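Local coordinates for hemolysin BL lytic component L1 (PDB 7NMQ), which is a lytic component of haemolysin BL, an alpha-helical pore-forming toxin of Bacillus cereus, and probably acts on target-cell membranes together with the other toxin components, at residues Arg82-Tyr87 and Lys352-Ile357; Ser185-His190 and Glu261-Ile266; Ala216-Val221 and Ala229-Leu234. All coordinates share one frame; numbering follows the deposited sequence. Where two conformers were deposited one is given.

Contact 1: Arg82-Tyr87 and Lys352-Ile357; sequences RNIVNY and KDAEFI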
loop_
_atom_site.group_PDB
_atom_site.type_symbol
_atom_site.label_atom_id
_atom_site.label_comp_id
_atom_site.label_asym_id
_atom_site.label_seq_id
_atom_site.Cartn_x
_atom_site.Cartn_y
_atom_site.Cartn_z
ATOM N N ARG A 82 8.240 6.200 -10.079
ATOM C CA ARG A 82 9.435 6.522 -10.879
ATOM C C ARG A 82 9.015 7.491 -11.995
ATOM O O ARG A 82 9.798 8.383 -12.322
ATOM C CB ARG A 82 10.038 5.230 -11.447
ATOM C CG ARG A 82 11.260 5.414 -12.335
ATOM C CD ARG A 82 12.339 6.322 -11.779
ATOM N NE ARG A 82 12.800 5.822 -10.505
ATOM C CZ ARG A 82 13.686 6.396 -9.698
ATOM N NH1 ARG A 82 14.263 7.548 -10.007
ATOM N NH2 ARG A 82 13.987 5.782 -8.560
ATOM N N ASN A 83 7.847 7.313 -12.588
ATOM C CA ASN A 83 7.393 8.227 -13.673
ATOM C C ASN A 83 7.216 9.650 -13.136
ATOM O O ASN A 83 7.482 10.587 -13.873
ATOM C CB ASN A 83 6.115 7.712 -14.316
ATOM C CG ASN A 83 6.348 6.471 -15.134
ATOM O OD1 ASN A 83 7.494 6.115 -15.457
ATOM N ND2 ASN A 83 5.238 5.805 -15.467
ATOM N N ILE A 84 6.844 9.812 -11.884
ATOM C CA ILE A 84 6.731 11.151 -11.251
ATOM C C ILE A 84 8.132 11.730 -11.135
ATOM O O ILE A 84 8.368 12.900 -11.465
ATOM C CB ILE A 84 5.970 11.046 -9.919
ATOM C CG1 ILE A 84 4.531 10.628 -10.222
ATOM C CG2 ILE A 84 6.066 12.354 -9.170
ATOM C CD1 ILE A 84 3.711 10.280 -9.012
ATOM N N VAL A 85 9.071 10.942 -10.606
ATOM C CA VAL A 85 10.476 11.389 -10.517
ATOM C C VAL A 85 10.949 11.800 -11.913
ATOM O O VAL A 85 11.601 12.867 -12.049
ATOM C CB VAL A 85 11.403 10.311 -9.939
ATOM C CG1 VAL A 85 12.853 10.790 -9.976
ATOM C CG2 VAL A 85 11.005 9.887 -8.529
ATOM N N ASN A 86 10.714 10.984 -12.925
ATOM C CA ASN A 86 11.240 11.263 -14.281
ATOM C C ASN A 86 10.564 12.515 -14.846
ATOM O O ASN A 86 11.229 13.222 -15.623
ATOM C CB ASN A 86 11.072 10.053 -15.163
ATOM C CG ASN A 86 12.095 8.989 -14.809
ATOM O OD1 ASN A 86 13.200 9.305 -14.393
ATOM N ND2 ASN A 86 11.827 7.776 -15.179
ATOM N N TYR A 87 9.328 12.783 -14.506
ATOM C CA TYR A 87 8.662 14.020 -15.009
ATOM C C TYR A 87 9.352 15.212 -14.353
ATOM O O TYR A 87 9.682 16.189 -15.025
ATOM C CB TYR A 87 7.161 14.025 -14.753
ATOM C CG TYR A 87 6.579 15.266 -15.391
ATOM C CD1 TYR A 87 6.216 15.277 -16.723
ATOM C CD2 TYR A 87 6.505 16.453 -14.677
ATOM C CE1 TYR A 87 5.766 16.446 -17.312
ATOM C CE2 TYR A 87 6.019 17.619 -15.260
ATOM C CZ TYR A 87 5.665 17.614 -16.593
ATOM O OH TYR A 87 5.231 18.746 -17.246
ATOM N N LYS A 352 12.152 13.797 -4.047
ATOM C CA LYS A 352 12.796 12.832 -3.104
ATOM C C LYS A 352 11.761 11.839 -2.560
ATOM O O LYS A 352 12.062 10.639 -2.466
ATOM C CB LYS A 352 13.486 13.609 -1.993
ATOM C CG LYS A 352 14.786 14.249 -2.449
ATOM C CD LYS A 352 15.587 14.774 -1.304
ATOM C CE LYS A 352 16.770 15.610 -1.727
ATOM N NZ LYS A 352 17.678 15.858 -0.581
ATOM N N ASP A 353 10.538 12.302 -2.305
ATOM C CA ASP A 353 9.486 11.422 -1.736
ATOM C C ASP A 353 8.992 10.427 -2.798
ATOM O O ASP A 353 8.733 9.243 -2.479
ATOM C CB ASP A 353 8.420 12.295 -1.094
ATOM C CG ASP A 353 8.929 12.884 0.223
ATOM O OD1 ASP A 353 9.829 12.250 0.878
ATOM O OD2 ASP A 353 8.477 13.963 0.582
ATOM N N ALA A 354 8.799 10.878 -4.040
ATOM C CA ALA A 354 8.455 9.970 -5.148
ATOM C C ALA A 354 9.569 8.937 -5.311
ATOM O O ALA A 354 9.278 7.758 -5.563
ATOM C CB ALA A 354 8.211 10.732 -6.426
ATOM N N GLU A 355 10.818 9.371 -5.194
ATOM C CA GLU A 355 11.977 8.483 -5.360
ATOM C C GLU A 355 11.860 7.384 -4.280
ATOM O O GLU A 355 12.061 6.182 -4.581
ATOM C CB GLU A 355 13.241 9.309 -5.186
ATOM C CG GLU A 355 14.480 8.481 -5.182
ATOM C CD GLU A 355 14.974 8.015 -6.526
ATOM O OE1 GLU A 355 14.719 8.716 -7.513
ATOM O OE2 GLU A 355 15.690 6.973 -6.558
ATOM N N PHE A 356 11.529 7.760 -3.047
ATOM C CA PHE A 356 11.376 6.792 -1.931
ATOM C C PHE A 356 10.330 5.743 -2.281
ATOM O O PHE A 356 10.600 4.520 -2.115
ATOM C CB PHE A 356 11.047 7.481 -0.617
ATOM C CG PHE A 356 10.871 6.487 0.501
ATOM C CD1 PHE A 356 9.670 5.814 0.675
ATOM C CD2 PHE A 356 11.928 6.169 1.342
ATOM C CE1 PHE A 356 9.498 4.915 1.729
ATOM C CE2 PHE A 356 11.763 5.263 2.379
ATOM C CZ PHE A 356 10.544 4.630 2.572
ATOM N N ILE A 357 9.177 6.189 -2.769
ATOM C CA ILE A 357 8.055 5.245 -3.036
ATOM C C ILE A 357 8.415 4.318 -4.198
ATOM O O ILE A 357 7.849 3.194 -4.289
ATOM C CB ILE A 357 6.733 6.003 -3.264
ATOM C CG1 ILE A 357 6.368 6.718 -1.970
ATOM C CG2 ILE A 357 5.617 5.081 -3.753
ATOM C CD1 ILE A 357 5.207 7.627 -2.048
#
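Arg-82 and Glu-355 tie together two nearly antiparallel helices in the helical bundle of this ClyA-like toxin. The short segments of helix 45-103 and helix 330-357 approach to 8.2 Å between their axes, at 150° between their directions. The salt bridge is end-on, with one nitrogen for each oxygen. NH1 of Arg-82 lies 2.8 Å from OE1 of Glu-355, and this bond is clearly bent. NH2 of Arg-82 lies 2.9 Å from OE2 of Glu-355 and makes a nearly straight bond. The guanidinium and carboxylate planes are not coplanar; they stand 74° apart. OE1 is met on its syn side, with NH1 tilted out of the carboxylate plane, and OE1 is itself tilted out of the guanidinium plane. OE2 lies in the guanidinium plane, yet NH2 reaches it from above the carboxylate plane.

Beneath the bridge the contact is apolar. CB of Ala-354 fits against two branches of the other helix, 3.6 Å from CG2 of Val-85 and 3.8 Å from CG2 of Ile-84. The same CG2 of Val-85 comes within 3.4 Å of the backbone N of Glu-355. It also lies over one face of the Arg-82 guanidinium, offset toward the rim. CG1 of Val-85 sits 3.7 Å from OE1 of Glu-355, so this valine backs both charged groups.

Further out, Leu-14 of helix 10-33 packs on both Ile-84 and Ala-354. Lys-359 makes a second salt bridge to OE2 of Glu-355, and the two cations would be expected to stabilise the carboxylate. Arg-82 starts out pointing away from the partner helix. Bends at chi2 (48°) and chi3 place its CD and NE. The end of the chain comes nearer to the partner helix, with CZ of Arg-82 3.4 Å from OE1 of Glu-355.

Contact 2: Ser185-His190 and Glu261-Ile266; sequences STQKKH and EISNKI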
loop_
_atom_site.group_PDB
_atom_site.type_symbol
_atom_site.label_atom_id
_atom_site.label_comp_id
_atom_site.label_asym_id
_atom_site.label_seq_id
_atom_site.Cartn_x
_atom_site.Cartn_y
_atom_site.Cartn_z
ATOM N N SER A 185 -9.191 -7.534 14.114
ATOM C CA SER A 185 -9.902 -6.321 13.620
ATOM C C SER A 185 -9.498 -5.111 14.487
ATOM O O SER A 185 -9.299 -4.010 13.953
ATOM C CB SER A 185 -11.388 -6.538 13.533
ATOM O OG SER A 185 -11.931 -6.962 14.767
ATOM N N THR A 186 -9.298 -5.307 15.786
ATOM C CA THR A 186 -8.796 -4.233 16.670
ATOM C C THR A 186 -7.399 -3.847 16.208
ATOM O O THR A 186 -7.076 -2.651 16.145
ATOM C CB THR A 186 -8.864 -4.642 18.141
ATOM O OG1 THR A 186 -10.228 -4.953 18.417
ATOM C CG2 THR A 186 -8.351 -3.601 19.097
ATOM N N GLN A 187 -6.561 -4.831 15.945
ATOM C CA GLN A 187 -5.161 -4.572 15.598
ATOM C C GLN A 187 -5.093 -3.794 14.285
ATOM O O GLN A 187 -4.251 -2.853 14.148
ATOM C CB GLN A 187 -4.446 -5.914 15.445
ATOM C CG GLN A 187 -2.964 -5.761 15.296
ATOM C CD GLN A 187 -2.225 -7.066 15.213
ATOM O OE1 GLN A 187 -1.141 -7.249 15.793
ATOM N NE2 GLN A 187 -2.808 -7.978 14.476
ATOM N N LYS A 188 -5.903 -4.166 13.300
ATOM C CA LYS A 188 -5.868 -3.485 11.993
ATOM C C LYS A 188 -6.266 -2.029 12.194
ATOM O O LYS A 188 -5.652 -1.179 11.532
ATOM C CB LYS A 188 -6.833 -4.182 11.038
ATOM C CG LYS A 188 -6.822 -3.597 9.632
ATOM C CD LYS A 188 -7.612 -4.343 8.622
ATOM C CE LYS A 188 -7.366 -3.820 7.220
ATOM N NZ LYS A 188 -5.973 -3.342 6.984
ATOM N N LYS A 189 -7.279 -1.775 13.012
ATOM C CA LYS A 189 -7.705 -0.392 13.324
ATOM C C LYS A 189 -6.547 0.384 13.958
ATOM O O LYS A 189 -6.329 1.551 13.617
ATOM C CB LYS A 189 -8.936 -0.353 14.232
ATOM C CG LYS A 189 -9.563 1.013 14.388
ATOM C CD LYS A 189 -9.812 1.766 13.080
ATOM C CE LYS A 189 -10.764 2.932 13.220
ATOM N NZ LYS A 189 -10.139 4.081 13.907
ATOM N N HIS A 190 -5.807 -0.199 14.890
ATOM C CA HIS A 190 -4.653 0.493 15.499
ATOM C C HIS A 190 -3.649 0.876 14.408
ATOM O O HIS A 190 -3.137 2.002 14.422
ATOM C CB HIS A 190 -3.956 -0.337 16.577
ATOM C CG HIS A 190 -4.722 -0.442 17.849
ATOM N ND1 HIS A 190 -5.069 0.663 18.615
ATOM C CD2 HIS A 190 -5.158 -1.543 18.532
ATOM C CE1 HIS A 190 -5.706 0.227 19.707
ATOM N NE2 HIS A 190 -5.786 -1.138 19.662
ATOM N N GLU A 261 1.036 -5.131 21.285
ATOM C CA GLU A 261 0.376 -5.783 22.449
ATOM C C GLU A 261 -0.475 -6.955 21.939
ATOM O O GLU A 261 -0.420 -8.060 22.525
ATOM C CB GLU A 261 -0.455 -4.771 23.236
ATOM C CG GLU A 261 -1.201 -5.354 24.423
ATOM C CD GLU A 261 -2.125 -4.401 25.198
ATOM O OE1 GLU A 261 -2.335 -3.225 24.752
ATOM O OE2 GLU A 261 -2.672 -4.853 26.260
ATOM N N ILE A 262 -1.190 -6.742 20.835
ATOM C CA ILE A 262 -2.087 -7.761 20.237
ATOM C C ILE A 262 -1.221 -8.857 19.605
ATOM O O ILE A 262 -1.552 -10.041 19.734
ATOM C CB ILE A 262 -3.111 -7.148 19.282
ATOM C CG1 ILE A 262 -4.104 -6.338 20.110
ATOM C CG2 ILE A 262 -3.790 -8.214 18.439
ATOM C CD1 ILE A 262 -5.018 -5.426 19.322
ATOM N N SER A 263 -0.136 -8.503 18.921
ATOM C CA SER A 263 0.792 -9.531 18.377
ATOM C C SER A 263 1.278 -10.414 19.527
ATOM O O SER A 263 1.315 -11.630 19.355
ATOM C CB SER A 263 1.929 -8.896 17.658
ATOM O OG SER A 263 1.411 -8.229 16.528
ATOM N N ASN A 264 1.621 -9.819 20.654
ATOM C CA ASN A 264 2.085 -10.598 21.823
ATOM C C ASN A 264 0.965 -11.519 22.295
ATOM O O ASN A 264 1.214 -12.714 22.517
ATOM C CB ASN A 264 2.546 -9.641 22.916
ATOM C CG ASN A 264 3.177 -10.372 24.053
ATOM O OD1 ASN A 264 2.479 -10.958 24.880
ATOM N ND2 ASN A 264 4.491 -10.326 24.060
ATOM N N LYS A 265 -0.244 -10.997 22.375
ATOM C CA LYS A 265 -1.394 -11.787 22.851
ATOM C C LYS A 265 -1.655 -12.967 21.920
ATOM O O LYS A 265 -1.984 -14.086 22.399
ATOM C CB LYS A 265 -2.632 -10.912 23.031
ATOM C CG LYS A 265 -3.905 -11.654 23.456
ATOM C CD LYS A 265 -3.897 -12.227 24.828
ATOM C CE LYS A 265 -5.248 -12.811 25.182
ATOM N NZ LYS A 265 -5.164 -13.626 26.406
ATOM N N ILE A 266 -1.583 -12.755 20.615
ATOM C CA ILE A 266 -1.868 -13.843 19.659
ATOM C C ILE A 266 -0.802 -14.915 19.867
ATOM O O ILE A 266 -1.128 -16.120 19.876
ATOM C CB ILE A 266 -1.890 -13.310 18.215
ATOM C CG1 ILE A 266 -3.113 -12.399 18.031
ATOM C CG2 ILE A 266 -1.799 -14.453 17.225
ATOM C CD1 ILE A 266 -3.235 -11.736 16.671
#
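Ile-262 packs against Thr-186, Gln-187 and His-190 where two helices meet in a nearly antiparallel pair. Helix 173-200 leads into the region of the predicted transmembrane segments, and helix 247-272 leads out of it. The axes of the short segments lie 10.2 Å apart, at 155° between their directions.

The apolar contacts centre on two methyls of Ile-262, the CG2 branch and the CD1 tip. Its CG2 lies 3.8 Å from CB of Gln-187, and the two side chains run antiparallel alongside each other. Its CD1 comes 3.8 Å from the backbone N of Gln-187. CG2 of Thr-186 also lies 3.8 Å from this CD1, its side chain roughly perpendicular to that of Ile-262. Leu-183 of helix 173-200 also touches Ile-262.

Among the polar groups, the hydroxyl of Ser-263 is hydrogen-bonded to the carbonyl of Pro-228, which links helix 247-272 to the neighbouring beta strand. ND1 of His-190 is hydrogen-bonded to ND1 of His-255. Another edge atom of that ring, CD2 of His-190, meets CD1 of Ile-262 near the ring plane, at 4.0 Å.

Contact 3: Ala216-Val221 and Ala229-Leu234; sequences AVVIVV and AVVGGL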
loop_
_atom_site.group_PDB
_atom_site.type_symbol
_atom_site.label_atom_id
_atom_site.label_comp_id
_atom_site.label_asym_id
_atom_site.label_seq_id
_atom_site.Cartn_x
_atom_site.Cartn_y
_atom_site.Cartn_z
ATOM N N ALA A 216 11.761 -1.857 11.129
ATOM C CA ALA A 216 11.611 -2.406 12.492
ATOM C C ALA A 216 10.701 -3.627 12.483
ATOM O O ALA A 216 10.580 -4.251 13.557
ATOM C CB ALA A 216 11.118 -1.357 13.432
ATOM N N VAL A 217 10.074 -3.982 11.379
ATOM C CA VAL A 217 9.146 -5.143 11.359
ATOM C C VAL A 217 9.909 -6.441 11.527
ATOM O O VAL A 217 10.916 -6.678 10.852
ATOM C CB VAL A 217 8.307 -5.203 10.078
ATOM C CG1 VAL A 217 7.666 -6.558 9.883
ATOM C CG2 VAL A 217 7.273 -4.108 10.116
ATOM N N VAL A 218 9.384 -7.277 12.418
ATOM C CA VAL A 218 9.804 -8.690 12.518
ATOM C C VAL A 218 8.538 -9.540 12.400
ATOM O O VAL A 218 7.481 -9.076 12.809
ATOM C CB VAL A 218 10.555 -8.973 13.824
ATOM C CG1 VAL A 218 11.905 -8.283 13.815
ATOM C CG2 VAL A 218 9.771 -8.697 15.087
ATOM N N ILE A 219 8.664 -10.742 11.838
ATOM C CA ILE A 219 7.516 -11.682 11.759
ATOM C C ILE A 219 7.840 -12.838 12.712
ATOM O O ILE A 219 8.891 -13.474 12.509
ATOM C CB ILE A 219 7.282 -12.121 10.308
ATOM C CG1 ILE A 219 7.200 -10.969 9.277
ATOM C CG2 ILE A 219 6.059 -13.035 10.309
ATOM C CD1 ILE A 219 6.010 -10.127 9.322
ATOM N N VAL A 220 6.997 -13.091 13.714
ATOM C CA VAL A 220 7.232 -14.203 14.694
ATOM C C VAL A 220 6.262 -15.332 14.390
ATOM O O VAL A 220 5.061 -15.039 14.235
ATOM C CB VAL A 220 7.135 -13.744 16.167
ATOM C CG1 VAL A 220 7.033 -14.890 17.165
ATOM C CG2 VAL A 220 8.338 -12.883 16.502
ATOM N N VAL A 221 6.763 -16.547 14.235
ATOM C CA VAL A 221 5.877 -17.717 14.019
ATOM C C VAL A 221 5.847 -18.493 15.346
ATOM O O VAL A 221 6.909 -18.943 15.831
ATOM C CB VAL A 221 6.347 -18.634 12.879
ATOM C CG1 VAL A 221 5.355 -19.760 12.612
ATOM C CG2 VAL A 221 6.622 -17.810 11.613
ATOM N N ALA A 229 5.305 -7.734 14.238
ATOM C CA ALA A 229 5.463 -6.731 15.298
ATOM C C ALA A 229 6.476 -5.694 14.838
ATOM O O ALA A 229 7.279 -5.995 13.968
ATOM C CB ALA A 229 5.951 -7.397 16.556
ATOM N N VAL A 230 6.379 -4.500 15.405
ATOM C CA VAL A 230 7.282 -3.382 15.038
ATOM C C VAL A 230 8.212 -3.123 16.218
ATOM O O VAL A 230 7.784 -2.607 17.245
ATOM C CB VAL A 230 6.470 -2.144 14.667
ATOM C CG1 VAL A 230 7.381 -1.016 14.295
ATOM C CG2 VAL A 230 5.497 -2.449 13.521
ATOM N N VAL A 231 9.452 -3.560 16.076
ATOM C CA VAL A 231 10.422 -3.488 17.201
ATOM C C VAL A 231 10.606 -2.041 17.632
ATOM O O VAL A 231 11.078 -1.269 16.788
ATOM C CB VAL A 231 11.755 -4.104 16.792
ATOM C CG1 VAL A 231 12.773 -3.927 17.897
ATOM C CG2 VAL A 231 11.592 -5.561 16.390
ATOM N N GLY A 232 10.342 -1.721 18.890
ATOM C CA GLY A 232 10.496 -0.357 19.429
ATOM C C GLY A 232 9.366 0.569 19.019
ATOM O O GLY A 232 9.457 1.785 19.282
ATOM N N GLY A 233 8.328 0.050 18.382
ATOM C CA GLY A 233 7.207 0.881 17.915
ATOM C C GLY A 233 7.683 2.067 17.067
ATOM O O GLY A 233 8.460 1.879 16.125
ATOM N N LEU A 234 7.223 3.280 17.399
ATOM C CA LEU A 234 7.577 4.486 16.627
ATOM C C LEU A 234 8.781 5.189 17.250
ATOM O O LEU A 234 9.059 6.337 16.854
ATOM C CB LEU A 234 6.365 5.424 16.591
ATOM C CG LEU A 234 5.116 4.834 15.942
ATOM C CD1 LEU A 234 4.026 5.854 15.756
ATOM C CD2 LEU A 234 5.416 4.193 14.606
#
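Val-217 and Val-230 lie on one face of a two-stranded antiparallel beta hairpin, and Val-218 and Ala-229 lie on the other. Val-217 and Val-230 form the non-hydrogen-bonded pair, with their CG2 atoms 4.2 Å apart. Both valines are buried, with Leu-26 of helix 10-33 touching Val-217 and Met-256 of helix 247-272 touching Val-230. On the other face, CB of Ala-229 packs against CG2 of Val-218. On the Val-218 side, CG1 of Val-218 also meets CG2 of Val-231, which lies just past the strand, at 3.8 Å. These two side chains are roughly perpendicular.

Between the faces, the peptide groups hold the strands together. Val-218 and Ala-229 are the hydrogen-bonded pair and bond in both directions: N of Val-218 to O of Ala-229, and N of Ala-229 to O of Val-218, each 2.9 Å. O of Ala-229 also receives a CA-H...O contact from CA of Val-217 at 3.3 Å.

At the end of the ladder the geometry changes. N of Val-231 bonds to O of Ala-216 at 2.8 Å, but it approaches from above the carbonyl plane, at a C=O...N angle of 133°. CB of Ala-216 rests 3.9 Å from CG1 of Val-230.

Both segments fall in stretches predicted to be transmembrane helices, yet residues 217-221 and 229-230 are strands here, in a hairpin packed on the helices. This is consistent with a soluble state in which hydrophobic sequence is kept folded, as with the beta tongue of ClyA. The chain leaves the strand through a type II turn from Val-230 to Gly-233. The positive phi of Gly-232 suits the third position of this turn, which is closed by the bond from N of Gly-233 to O of Val-230, 2.9 Å.

Overall arrangement
Along the chain the contacts are nested: contact 3 within contact 2, and contact 2 within contact 1. Contact 1 joins residues 82-87 to 352-357, near the C-terminus. Contacts 2 and 3 are neighbours, with centres 12 Å apart and nearest atoms about 4 Å apart. Strand 225-230 is followed in the chain by helix 247-272, which packs on the hairpin. Contact 1 lies 33 Å from contact 2 and 28 Å from contact 3, centre to centre. It joins helices 45-103 and 330-357 on the opposite side of the chain's centre from contact 2. Contact 3 lies within the predicted transmembrane sequence, probably the membrane-active part, and contact 2 joins the helices that flank it.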